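Local structure of mandelate racemase / muconate lactonizing enzyme, C-terminal domain protein (Pseudovibrio sp. JE062, 4JHM) at residues N37-L42 with Y303-A308; R64-S69 with L101-P106; H247-L252 with A273-G278; Q255-A260 with S267-D272; T280-C285 with K294-Q299. The protein belongs to the enolase superfamily, pairing an N-terminal alpha/beta capping domain with a C-terminal domain of modified TIM-barrel type. One frame throughout, in Å; residues are numbered along the deposited sequence.

Contact 1: N37-L42 with Y303-A308; sequences NNIVRL and YTLTQA
N37 and Y303 face each other where strand 34-44 passes the start of helix 304-316, their CA atoms 7.2 Å apart. Two residues further on each segment, I39 stands opposite L305 at a wider CA-CA distance of 8.7 Å. Y303 is the N-cap residue, and its carbonyl O takes the first helical bond, from Q307 N. The N37 side chain lies over one face of the Y303 ring: CB makes a CH-pi contact 3.7 Å from the ring centroid, 23° off the normal. With CG anti to the backbone N (chi1 -164°), the amide runs on over the CG and CD2 side of the ring, its plane only 17° from that of the ring. The two side chains point in opposite directions as they slide past. This strand belongs to the antiparallel sheet of the N-terminal domain, whereas the helix is one of the barrel helices, so the contact spans the domain interface. Beyond the CH-pi contact, the remaining touch is apolar: I39 CG1 meets L305 CD1 at 4.2 Å. Strand 50-58 adds A53, which touches both N37 and L305, and M55, which packs on Y303. The edge-to-face partner of the tyrosine is F332.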
# COMPACT_ATOMS: atom_id res chain seq x y z
N ASN A 37 19.67 0.45 42.63
CA ASN A 37 18.86 -0.75 42.47
C ASN A 37 17.63 -0.64 43.36
O ASN A 37 17.73 -0.25 44.52
CB ASN A 37 19.67 -1.99 42.84
CG ASN A 37 19.04 -3.28 42.34
OD1 ASN A 37 17.92 -3.28 41.83
ND2 ASN A 37 19.76 -4.38 42.48
N ASN A 38 16.46 -0.98 42.80
CA ASN A 38 15.21 -0.95 43.55
C ASN A 38 14.70 -2.36 43.77
O ASN A 38 14.41 -3.07 42.82
CB ASN A 38 14.17 -0.14 42.79
CG ASN A 38 14.65 1.26 42.46
OD1 ASN A 38 14.76 2.11 43.35
ND2 ASN A 38 14.93 1.51 41.19
N ILE A 39 14.58 -2.76 45.03
CA ILE A 39 14.16 -4.12 45.33
C ILE A 39 12.80 -4.17 46.01
O ILE A 39 12.56 -3.46 46.98
CB ILE A 39 15.19 -4.84 46.21
CG1 ILE A 39 16.46 -5.13 45.41
CG2 ILE A 39 14.61 -6.14 46.75
CD1 ILE A 39 17.59 -5.71 46.23
N VAL A 40 11.93 -5.02 45.48
CA VAL A 40 10.65 -5.32 46.10
C VAL A 40 10.70 -6.73 46.68
O VAL A 40 10.92 -7.69 45.95
CB VAL A 40 9.50 -5.28 45.08
CG1 VAL A 40 8.19 -5.70 45.74
CG2 VAL A 40 9.36 -3.89 44.47
N ARG A 41 10.52 -6.84 48.00
CA ARG A 41 10.47 -8.14 48.65
C ARG A 41 9.06 -8.41 49.17
O ARG A 41 8.59 -7.73 50.08
CB ARG A 41 11.48 -8.21 49.80
CG ARG A 41 12.02 -9.62 50.02
CD ARG A 41 12.02 -10.03 51.48
NE ARG A 41 13.15 -9.47 52.23
CZ ARG A 41 13.65 -10.01 53.33
NH1 ARG A 41 13.13 -11.13 53.82
NH2 ARG A 41 14.66 -9.44 53.95
N LEU A 42 8.40 -9.42 48.61
CA LEU A 42 7.04 -9.76 49.00
C LEU A 42 7.04 -10.92 49.99
O LEU A 42 7.80 -11.87 49.83
CB LEU A 42 6.21 -10.15 47.78
CG LEU A 42 6.06 -9.10 46.67
CD1 LEU A 42 5.40 -9.74 45.46
CD2 LEU A 42 5.26 -7.90 47.15
N TYR A 303 21.66 -5.46 37.81
CA TYR A 303 21.99 -6.23 39.00
C TYR A 303 21.47 -7.65 38.88
O TYR A 303 20.55 -7.89 38.10
CB TYR A 303 21.41 -5.56 40.23
CG TYR A 303 22.03 -4.22 40.52
CD1 TYR A 303 23.18 -4.11 41.28
CD2 TYR A 303 21.46 -3.06 40.02
CE1 TYR A 303 23.75 -2.88 41.55
CE2 TYR A 303 22.03 -1.82 40.27
CZ TYR A 303 23.17 -1.74 41.04
OH TYR A 303 23.73 -0.52 41.29
N THR A 304 22.03 -8.57 39.65
CA THR A 304 21.77 -9.99 39.46
C THR A 304 20.28 -10.33 39.35
O THR A 304 19.89 -11.20 38.56
CB THR A 304 22.42 -10.85 40.56
OG1 THR A 304 22.51 -10.09 41.77
CG2 THR A 304 23.82 -11.29 40.14
N LEU A 305 19.45 -9.65 40.14
CA LEU A 305 18.01 -9.83 40.04
C LEU A 305 17.49 -9.45 38.66
O LEU A 305 16.72 -10.18 38.04
CB LEU A 305 17.28 -9.02 41.11
CG LEU A 305 16.98 -9.80 42.39
CD1 LEU A 305 16.49 -8.87 43.48
CD2 LEU A 305 15.97 -10.89 42.11
N THR A 306 17.92 -8.29 38.17
CA THR A 306 17.60 -7.88 36.81
C THR A 306 18.15 -8.90 35.82
O THR A 306 17.50 -9.26 34.85
CB THR A 306 18.18 -6.50 36.47
OG1 THR A 306 17.41 -5.47 37.11
CG2 THR A 306 18.17 -6.27 34.97
N GLN A 307 19.36 -9.38 36.09
CA GLN A 307 20.01 -10.35 35.22
C GLN A 307 19.21 -11.64 35.17
O GLN A 307 18.95 -12.18 34.10
CB GLN A 307 21.43 -10.64 35.70
CG GLN A 307 22.36 -9.44 35.66
CD GLN A 307 23.74 -9.76 36.20
OE1 GLN A 307 24.28 -10.84 35.97
NE2 GLN A 307 24.32 -8.81 36.93
N ALA A 308 18.81 -12.14 36.33
CA ALA A 308 18.16 -13.45 36.44
C ALA A 308 16.77 -13.45 35.80
O ALA A 308 16.42 -14.38 35.08
CB ALA A 308 18.07 -13.87 37.90

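Contact 2: R64-S69 with L101-P106; sequences RCIIES and LPAKSP
S105 OG, on the same helix as the A103 that meets I66 and S69, is held by several groups. It donates to L101 O one turn back (2.7 Å), rising from above the carbonyl plane with a C=O...O angle of 132°. The same oxygen is hydrogen-bonded by G277 N, and A273 O is a weak further partner, which ties helix 100-119 to the barrel domain. The face toward helix 65-73 is apolar instead. A103 CB is the shared contact point: I66 CD1 approaches it to 4.1 Å and also touches P102 CB at 4.4 Å. I66 CG1 sits anti to the carbonyl carbon (chi1 -71°), and CD1 is the branch that crosses to the other helix. From the next turn S69 brings its CB and OG against the same alanine methyl. I66 and A103 have CA atoms 5.6 Å apart, and the short axes approach to 9.3 Å at a crossing angle of -67°. W98 of a second subunit packs on I66. No hydrogen bond crosses between the helices, so methyl packing joins them; S69 OG pairs with T97 OG1, and S105 OG with L101 O and G277 N, none of them across the helix pair.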
# COMPACT_ATOMS: atom_id res chain seq x y z
N ARG A 64 15.35 8.12 44.15
CA ARG A 64 14.17 7.75 44.94
C ARG A 64 12.88 7.80 44.09
O ARG A 64 11.79 7.54 44.60
CB ARG A 64 14.01 8.66 46.15
CG ARG A 64 15.21 8.73 47.08
CD ARG A 64 14.95 9.71 48.22
NE ARG A 64 16.18 10.12 48.88
CZ ARG A 64 16.54 9.78 50.12
NH1 ARG A 64 17.68 10.22 50.62
NH2 ARG A 64 15.76 9.00 50.86
N CYS A 65 13.02 8.13 42.81
CA CYS A 65 11.88 8.22 41.89
C CYS A 65 11.08 6.93 41.82
O CYS A 65 9.86 6.92 41.97
CB CYS A 65 12.36 8.59 40.48
SG CYS A 65 11.02 8.73 39.27
N ILE A 66 11.78 5.83 41.56
CA ILE A 66 11.16 4.52 41.49
C ILE A 66 10.59 4.11 42.85
O ILE A 66 9.38 3.92 42.98
CB ILE A 66 12.15 3.46 40.99
CG1 ILE A 66 12.46 3.68 39.50
CG2 ILE A 66 11.61 2.05 41.22
CD1 ILE A 66 11.27 3.50 38.58
N ILE A 67 11.44 3.99 43.86
CA ILE A 67 10.98 3.54 45.17
C ILE A 67 9.76 4.32 45.66
O ILE A 67 8.91 3.78 46.38
CB ILE A 67 12.08 3.63 46.25
CG1 ILE A 67 11.71 2.76 47.46
CG2 ILE A 67 12.30 5.08 46.66
CD1 ILE A 67 12.86 2.48 48.40
N GLU A 68 9.67 5.59 45.28
CA GLU A 68 8.59 6.46 45.73
C GLU A 68 7.34 6.25 44.89
O GLU A 68 6.23 6.52 45.33
CB GLU A 68 9.04 7.92 45.69
CG GLU A 68 8.38 8.80 46.74
CD GLU A 68 8.49 8.23 48.15
OE1 GLU A 68 9.60 7.85 48.57
OE2 GLU A 68 7.46 8.19 48.85
N SER A 69 7.53 5.78 43.66
CA SER A 69 6.43 5.37 42.80
C SER A 69 5.85 4.07 43.33
O SER A 69 4.63 3.91 43.41
CB SER A 69 6.92 5.16 41.37
OG SER A 69 5.93 4.53 40.58
N LEU A 101 5.63 1.28 33.87
CA LEU A 101 5.90 -0.15 33.82
C LEU A 101 7.20 -0.53 34.53
O LEU A 101 7.29 -1.59 35.15
CB LEU A 101 5.92 -0.63 32.36
CG LEU A 101 4.62 -0.43 31.58
CD1 LEU A 101 4.79 -0.74 30.10
CD2 LEU A 101 3.50 -1.27 32.16
N PRO A 102 8.22 0.34 34.44
CA PRO A 102 9.46 0.11 35.18
C PRO A 102 9.23 -0.05 36.67
O PRO A 102 9.81 -0.94 37.30
CB PRO A 102 10.28 1.37 34.90
CG PRO A 102 9.78 1.86 33.58
CD PRO A 102 8.32 1.52 33.55
N ALA A 103 8.39 0.81 37.23
CA ALA A 103 8.11 0.79 38.66
C ALA A 103 7.25 -0.41 39.06
O ALA A 103 7.23 -0.81 40.22
CB ALA A 103 7.42 2.08 39.08
N LYS A 104 6.54 -0.99 38.09
CA LYS A 104 5.63 -2.10 38.36
C LYS A 104 6.26 -3.46 38.06
O LYS A 104 5.80 -4.49 38.57
CB LYS A 104 4.34 -1.94 37.56
CG LYS A 104 3.57 -0.66 37.88
CD LYS A 104 2.54 -0.34 36.81
CE LYS A 104 1.81 0.96 37.12
NZ LYS A 104 0.85 1.33 36.04
N SER A 105 7.30 -3.47 37.24
CA SER A 105 7.94 -4.71 36.81
C SER A 105 8.43 -5.59 37.96
O SER A 105 8.26 -6.80 37.93
CB SER A 105 9.09 -4.42 35.84
OG SER A 105 8.61 -3.91 34.61
N PRO A 106 9.03 -4.98 38.99
CA PRO A 106 9.54 -5.79 40.10
C PRO A 106 8.45 -6.52 40.89
O PRO A 106 8.69 -7.60 41.43
CB PRO A 106 10.25 -4.77 41.00
CG PRO A 106 10.46 -3.56 40.15
CD PRO A 106 9.33 -3.55 39.17

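Contact 3: H247-L252 with A273-G278; sequences HGNCLL and ATVCGG
The carboxamide of N249 is the flat group that reaches V275, and it meets it through its oxygen: OD1 lies 3.7 Å from V275 CG2, with CG1 a little farther off. The two side chains cross at about a right angle. At the other end of the amide ND2 is hydrogen-bonded to Q299 OE1, which probably sets how the group is turned. V275 is gripped from a second direction by L252, again nearly at right angles. L252 CD1 comes to 3.5 Å from V275 CG1, the valine branch that is anti to its backbone N (chi1 167°), and L252 CD2 is a little farther from the same methyl. Next along the chain, C276 turns only its CB to the leucine, 4.3 Å from L252 CB and 3.8 Å from L252 O. L101 of helix 100-119 also packs on L252, and W98 of a second subunit lies on V275. Both segments are irregular: 247-252 links strand 243-245 to helix 254-262, while the other runs into helix 279-291 with G278 as its N-cap. They are neighbouring beta-to-alpha loops at the C-terminal rim of a TIM-type barrel, the rim that in enolase-superfamily relatives carries the active site.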
# COMPACT_ATOMS: atom_id res chain seq x y z
N HIS A 247 16.51 0.44 21.25
CA HIS A 247 17.17 0.80 22.50
C HIS A 247 16.61 -0.05 23.64
O HIS A 247 17.28 -0.28 24.64
CB HIS A 247 16.99 2.29 22.79
CG HIS A 247 17.48 2.71 24.14
ND1 HIS A 247 18.77 3.15 24.35
CD2 HIS A 247 16.86 2.76 25.34
CE1 HIS A 247 18.92 3.45 25.63
NE2 HIS A 247 17.78 3.22 26.25
N GLY A 248 15.37 -0.49 23.47
CA GLY A 248 14.77 -1.49 24.35
C GLY A 248 14.08 -0.95 25.58
O GLY A 248 13.61 -1.72 26.43
N ASN A 249 14.00 0.37 25.69
CA ASN A 249 13.42 1.01 26.87
C ASN A 249 12.41 2.10 26.52
O ASN A 249 12.04 2.90 27.38
CB ASN A 249 14.52 1.62 27.74
CG ASN A 249 15.50 0.58 28.23
OD1 ASN A 249 15.19 -0.24 29.08
ND2 ASN A 249 16.71 0.62 27.68
N CYS A 250 11.97 2.13 25.28
CA CYS A 250 11.05 3.16 24.84
C CYS A 250 9.70 2.58 24.41
O CYS A 250 8.66 2.96 24.94
CB CYS A 250 11.69 3.97 23.73
SG CYS A 250 13.29 4.67 24.21
N LEU A 251 9.73 1.64 23.47
CA LEU A 251 8.51 0.95 23.03
C LEU A 251 8.31 -0.34 23.82
O LEU A 251 9.00 -1.33 23.58
CB LEU A 251 8.59 0.64 21.53
CG LEU A 251 8.91 1.83 20.62
CD1 LEU A 251 8.59 1.51 19.17
CD2 LEU A 251 8.14 3.06 21.05
N LEU A 252 7.36 -0.32 24.75
CA LEU A 252 7.24 -1.37 25.77
C LEU A 252 5.95 -2.21 25.71
O LEU A 252 5.86 -3.27 26.35
CB LEU A 252 7.34 -0.75 27.16
CG LEU A 252 8.44 0.28 27.40
CD1 LEU A 252 8.55 0.58 28.89
CD2 LEU A 252 9.78 -0.18 26.86
N ALA A 273 12.67 -7.37 31.21
CA ALA A 273 11.57 -7.78 32.05
C ALA A 273 11.32 -6.75 33.15
O ALA A 273 10.19 -6.56 33.58
CB ALA A 273 11.86 -9.14 32.66
N THR A 274 12.39 -6.08 33.58
CA THR A 274 12.30 -5.11 34.67
C THR A 274 11.85 -3.74 34.18
O THR A 274 11.91 -2.76 34.94
CB THR A 274 13.67 -4.93 35.34
OG1 THR A 274 14.59 -4.35 34.41
CG2 THR A 274 14.21 -6.26 35.83
N VAL A 275 11.40 -3.66 32.93
CA VAL A 275 10.96 -2.39 32.36
C VAL A 275 9.58 -2.50 31.72
O VAL A 275 8.73 -1.63 31.92
CB VAL A 275 11.96 -1.87 31.30
CG1 VAL A 275 11.33 -0.74 30.50
CG2 VAL A 275 13.23 -1.38 31.96
N CYS A 276 9.34 -3.56 30.95
CA CYS A 276 8.12 -3.67 30.15
C CYS A 276 6.91 -4.22 30.92
O CYS A 276 5.85 -4.41 30.34
CB CYS A 276 8.36 -4.50 28.89
SG CYS A 276 8.75 -6.24 29.18
N GLY A 277 7.07 -4.46 32.21
CA GLY A 277 5.95 -4.94 33.03
C GLY A 277 6.17 -6.28 33.70
O GLY A 277 5.23 -6.89 34.20
N GLY A 278 7.42 -6.74 33.70
CA GLY A 278 7.78 -7.98 34.39
C GLY A 278 7.77 -9.22 33.52
O GLY A 278 7.55 -9.15 32.31

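Contact 4: Q255-A260 with S267-D272; sequences QEVTHA and SDVRQD
A barrel helix packed on the extended chain that follows it, the repeating alpha-to-beta step of a TIM-type barrel, brings V257 against V269 and Q271. Helix 254-262 supplies a single side chain, that of V257, and the CA atoms of V257 and V269 are 7.2 Å apart. The two methyls of V257 divide the work. CG1, anti to the backbone N (chi1 165°), faces V269 CG2 at 4.3 Å, an ordinary apolar contact. CG2 reaches instead to the amide end of Q271, whose side chain crosses the valine at a slant. The glutamine gets there by folding: its chain bends sharply at chi2 (-80°), which brings the amide back over the valine instead of letting it run straight outward. V269 and Q271 both direct their CB atoms at the helix. R270 between them has its CB directed away; its NH2 is hydrogen-bonded to S245 OG, with a long, weak ion pair to E222. The contact is therefore small, and no hydrogen bond crosses it. Farther along helix 254-262, H259 meets H259 and F230 of a second subunit. Helix 279-291 closes the next side, with A289 on V269 and with L282 and C285 on Q271. Segment 267-272 is held between strand 243-245, through backbone bonding of S267 with I244, and 294-299, through V269 with N295 and Q271 with Q299.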
# COMPACT_ATOMS: atom_id res chain seq x y z
N GLN A 255 1.47 -4.15 21.89
CA GLN A 255 1.00 -3.56 20.63
C GLN A 255 2.15 -2.88 19.91
O GLN A 255 2.33 -3.08 18.71
CB GLN A 255 -0.12 -2.54 20.88
CG GLN A 255 -1.38 -3.09 21.53
CD GLN A 255 -1.21 -3.29 23.03
OE1 GLN A 255 -0.68 -4.31 23.46
NE2 GLN A 255 -1.66 -2.33 23.81
N GLU A 256 2.92 -2.07 20.63
CA GLU A 256 4.04 -1.36 20.03
C GLU A 256 5.03 -2.32 19.38
O GLU A 256 5.45 -2.11 18.24
CB GLU A 256 4.75 -0.49 21.07
CG GLU A 256 4.14 0.89 21.26
CD GLU A 256 4.65 1.60 22.49
OE1 GLU A 256 4.46 1.07 23.61
OE2 GLU A 256 5.24 2.69 22.36
N VAL A 257 5.39 -3.37 20.11
CA VAL A 257 6.26 -4.42 19.60
C VAL A 257 5.63 -5.08 18.38
O VAL A 257 6.30 -5.35 17.37
CB VAL A 257 6.51 -5.52 20.65
CG1 VAL A 257 7.10 -6.76 20.01
CG2 VAL A 257 7.41 -5.00 21.76
N THR A 258 4.33 -5.34 18.47
CA THR A 258 3.62 -6.01 17.39
C THR A 258 3.68 -5.17 16.13
O THR A 258 3.97 -5.67 15.04
CB THR A 258 2.16 -6.25 17.78
OG1 THR A 258 2.10 -7.29 18.78
CG2 THR A 258 1.33 -6.66 16.56
N HIS A 259 3.41 -3.88 16.28
CA HIS A 259 3.41 -2.95 15.17
C HIS A 259 4.80 -2.82 14.52
O HIS A 259 4.91 -2.77 13.29
CB HIS A 259 2.95 -1.58 15.65
CG HIS A 259 2.89 -0.55 14.57
ND1 HIS A 259 3.95 0.28 14.28
CD2 HIS A 259 1.91 -0.23 13.70
CE1 HIS A 259 3.62 1.08 13.28
NE2 HIS A 259 2.38 0.79 12.91
N ALA A 260 5.84 -2.74 15.35
CA ALA A 260 7.20 -2.56 14.87
C ALA A 260 7.63 -3.71 13.97
O ALA A 260 8.14 -3.51 12.87
CB ALA A 260 8.16 -2.43 16.05
N SER A 267 14.91 -5.89 13.28
CA SER A 267 15.37 -7.24 12.92
C SER A 267 15.21 -8.20 14.10
O SER A 267 15.28 -9.42 13.95
CB SER A 267 16.83 -7.20 12.51
OG SER A 267 17.07 -6.18 11.57
N ASP A 268 15.00 -7.64 15.29
CA ASP A 268 14.70 -8.41 16.49
C ASP A 268 13.80 -7.58 17.37
O ASP A 268 13.30 -6.53 16.95
CB ASP A 268 15.98 -8.80 17.24
CG ASP A 268 16.80 -7.59 17.68
OD1 ASP A 268 16.21 -6.53 17.99
OD2 ASP A 268 18.04 -7.71 17.71
N VAL A 269 13.57 -8.02 18.60
CA VAL A 269 12.92 -7.17 19.58
C VAL A 269 13.73 -7.21 20.85
O VAL A 269 14.28 -8.25 21.21
CB VAL A 269 11.43 -7.54 19.81
CG1 VAL A 269 11.08 -8.84 19.12
CG2 VAL A 269 11.10 -7.58 21.30
N ARG A 270 13.84 -6.06 21.50
CA ARG A 270 14.69 -5.94 22.67
C ARG A 270 13.87 -5.37 23.80
O ARG A 270 13.41 -4.23 23.75
CB ARG A 270 15.88 -5.03 22.36
CG ARG A 270 16.65 -4.58 23.59
CD ARG A 270 17.82 -3.70 23.19
NE ARG A 270 18.51 -4.31 22.06
CZ ARG A 270 19.37 -5.31 22.17
NH1 ARG A 270 19.65 -5.81 23.36
NH2 ARG A 270 19.93 -5.82 21.08
N GLN A 271 13.68 -6.18 24.83
CA GLN A 271 12.91 -5.79 25.99
C GLN A 271 13.66 -6.19 27.23
O GLN A 271 14.56 -7.03 27.18
CB GLN A 271 11.55 -6.47 25.99
CG GLN A 271 10.65 -6.08 24.84
CD GLN A 271 9.97 -4.76 25.07
OE1 GLN A 271 10.61 -3.71 25.03
NE2 GLN A 271 8.66 -4.79 25.30
N ASP A 272 13.26 -5.60 28.34
CA ASP A 272 13.81 -5.92 29.64
C ASP A 272 12.61 -6.24 30.52
O ASP A 272 11.64 -5.48 30.55
CB ASP A 272 14.59 -4.72 30.18
CG ASP A 272 15.35 -5.04 31.45
OD1 ASP A 272 15.06 -6.07 32.09
OD2 ASP A 272 16.24 -4.24 31.81

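Contact 5: T280-C285 with K294-Q299; sequences TQLNKC and KNLEIQ
L296 reaches from the extended segment to the helix at C285 and L282. Its CD1 makes the closest touches, 3.5 Å from C285 CB and 3.9 Å from L282 CD1. CD2 of the same leucine also lies against L282 CD1, so one leucine end straddles the other as the two side chains cross at a slant. L296 is extended, with CG anti to its backbone N (chi1 -165°), which carries both methyls out to the helix. L282 also has CG anti to N, and its second methyl makes a looser contact, CD2 to I298 CG2 at 4.4 Å. L282, L296 and I298 thus form a small apolar cluster, with C285 contributing its CB. In the next shell Q271 packs on both L282 and C285. N310 of helix 304-316 touches L282 and I298, joined there by V313 and A314. Away from this cluster the helix carries a polar link, K284 NZ donating to Q281 OE1 at 3.2 Å, tilted 24° from the amide carbonyl plane, with Q86 OE1 as a further partner of the lysine. Extended chain 294-299 is positioned by backbone bonds of N295 with V269 and Q299 with Q271, and by E297, whose carboxylate takes the N-H groups of N321 and F322. A helix laid by its apolar side on the chain that returns after it is the outer-layer packing of a TIM-type barrel.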
# COMPACT_ATOMS: atom_id res chain seq x y z
N THR A 280 5.65 -11.61 33.23
CA THR A 280 4.37 -11.77 32.56
C THR A 280 4.36 -11.22 31.14
O THR A 280 3.78 -11.82 30.24
CB THR A 280 3.26 -11.05 33.36
OG1 THR A 280 2.93 -11.83 34.52
CG2 THR A 280 2.02 -10.83 32.50
N GLN A 281 4.99 -10.07 30.93
CA GLN A 281 4.92 -9.38 29.66
C GLN A 281 6.08 -9.75 28.75
O GLN A 281 5.89 -9.96 27.55
CB GLN A 281 4.90 -7.87 29.88
CG GLN A 281 3.70 -7.38 30.68
CD GLN A 281 2.40 -7.56 29.93
OE1 GLN A 281 1.61 -8.45 30.23
NE2 GLN A 281 2.17 -6.72 28.93
N LEU A 282 7.29 -9.81 29.30
CA LEU A 282 8.45 -10.17 28.49
C LEU A 282 8.11 -11.46 27.79
O LEU A 282 8.15 -11.56 26.57
CB LEU A 282 9.69 -10.37 29.35
CG LEU A 282 10.95 -10.77 28.57
CD1 LEU A 282 11.37 -9.65 27.63
CD2 LEU A 282 12.09 -11.12 29.51
N ASN A 283 7.74 -12.45 28.61
CA ASN A 283 7.36 -13.76 28.14
C ASN A 283 6.50 -13.71 26.88
O ASN A 283 6.73 -14.44 25.93
CB ASN A 283 6.60 -14.49 29.26
CG ASN A 283 6.33 -15.94 28.93
OD1 ASN A 283 7.24 -16.75 28.79
ND2 ASN A 283 5.05 -16.28 28.80
N LYS A 284 5.50 -12.84 26.89
CA LYS A 284 4.61 -12.71 25.74
C LYS A 284 5.34 -12.13 24.53
O LYS A 284 5.12 -12.56 23.40
CB LYS A 284 3.41 -11.84 26.10
CG LYS A 284 2.49 -12.47 27.13
CD LYS A 284 1.42 -11.49 27.58
CE LYS A 284 0.60 -12.05 28.73
NZ LYS A 284 -0.21 -10.98 29.36
N CYS A 285 6.22 -11.16 24.77
CA CYS A 285 6.98 -10.54 23.68
C CYS A 285 7.81 -11.56 22.93
O CYS A 285 8.00 -11.45 21.71
CB CYS A 285 7.86 -9.42 24.22
SG CYS A 285 6.94 -7.96 24.77
N LYS A 294 11.37 -14.00 14.51
CA LYS A 294 12.53 -13.26 14.96
C LYS A 294 12.84 -13.52 16.43
O LYS A 294 12.01 -14.06 17.16
CB LYS A 294 12.34 -11.75 14.73
CG LYS A 294 11.84 -11.40 13.34
CD LYS A 294 12.23 -10.00 12.90
CE LYS A 294 11.36 -9.58 11.72
NZ LYS A 294 11.95 -8.51 10.88
N ASN A 295 14.03 -13.11 16.85
CA ASN A 295 14.48 -13.30 18.21
C ASN A 295 14.19 -12.11 19.11
O ASN A 295 13.95 -11.00 18.64
CB ASN A 295 15.99 -13.57 18.21
CG ASN A 295 16.33 -14.89 17.56
OD1 ASN A 295 15.48 -15.75 17.38
ND2 ASN A 295 17.60 -15.06 17.22
N LEU A 296 14.21 -12.36 20.42
CA LEU A 296 14.09 -11.31 21.40
C LEU A 296 15.39 -11.27 22.19
O LEU A 296 15.57 -12.04 23.12
CB LEU A 296 12.91 -11.57 22.34
CG LEU A 296 12.46 -10.37 23.19
CD1 LEU A 296 11.14 -10.64 23.88
CD2 LEU A 296 13.51 -9.97 24.22
N GLU A 297 16.29 -10.37 21.82
CA GLU A 297 17.56 -10.24 22.52
C GLU A 297 17.36 -9.42 23.78
O GLU A 297 17.14 -8.22 23.73
CB GLU A 297 18.60 -9.58 21.61
CG GLU A 297 18.86 -10.35 20.33
CD GLU A 297 19.24 -11.80 20.57
OE1 GLU A 297 19.94 -12.07 21.57
OE2 GLU A 297 18.85 -12.67 19.76
N ILE A 298 17.44 -10.09 24.93
CA ILE A 298 17.13 -9.48 26.21
C ILE A 298 18.12 -8.40 26.60
O ILE A 298 19.32 -8.50 26.35
CB ILE A 298 17.10 -10.51 27.37
CG1 ILE A 298 18.38 -11.35 27.38
CG2 ILE A 298 15.88 -11.41 27.26
CD1 ILE A 298 18.47 -12.33 28.53
N GLN A 299 17.60 -7.34 27.20
CA GLN A 299 18.42 -6.36 27.85
C GLN A 299 18.55 -6.78 29.30
O GLN A 299 17.74 -6.39 30.15
CB GLN A 299 17.78 -4.98 27.73
CG GLN A 299 18.42 -3.93 28.60
CD GLN A 299 18.36 -2.56 27.97
OE1 GLN A 299 17.78 -1.63 28.52
NE2 GLN A 299 18.97 -2.44 26.79

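How the contacts relate
Contacts 3, 4 and 5 form one continuous patch of the barrel domain, their centres 8 to 10 Å apart. Contact 4 is nested inside the loop that contact 3 closes, and contact 5 follows both in the chain. Contacts 1 and 2, centres 12 Å apart, touch where the helices of contact 2 pack on strand 34-44: V40 CG2 lies 3.7 Å from P106 CB. Contact 1 encloses all the others along the chain. The two domains also meet between contacts 2 and 3, where L101 and S105 lie against 273-278, and T306 of contact 1 packs on T274 of contact 3. Contact 3 thus lies on the barrel rim where it meets the capping domain, the side on which relatives place their active site.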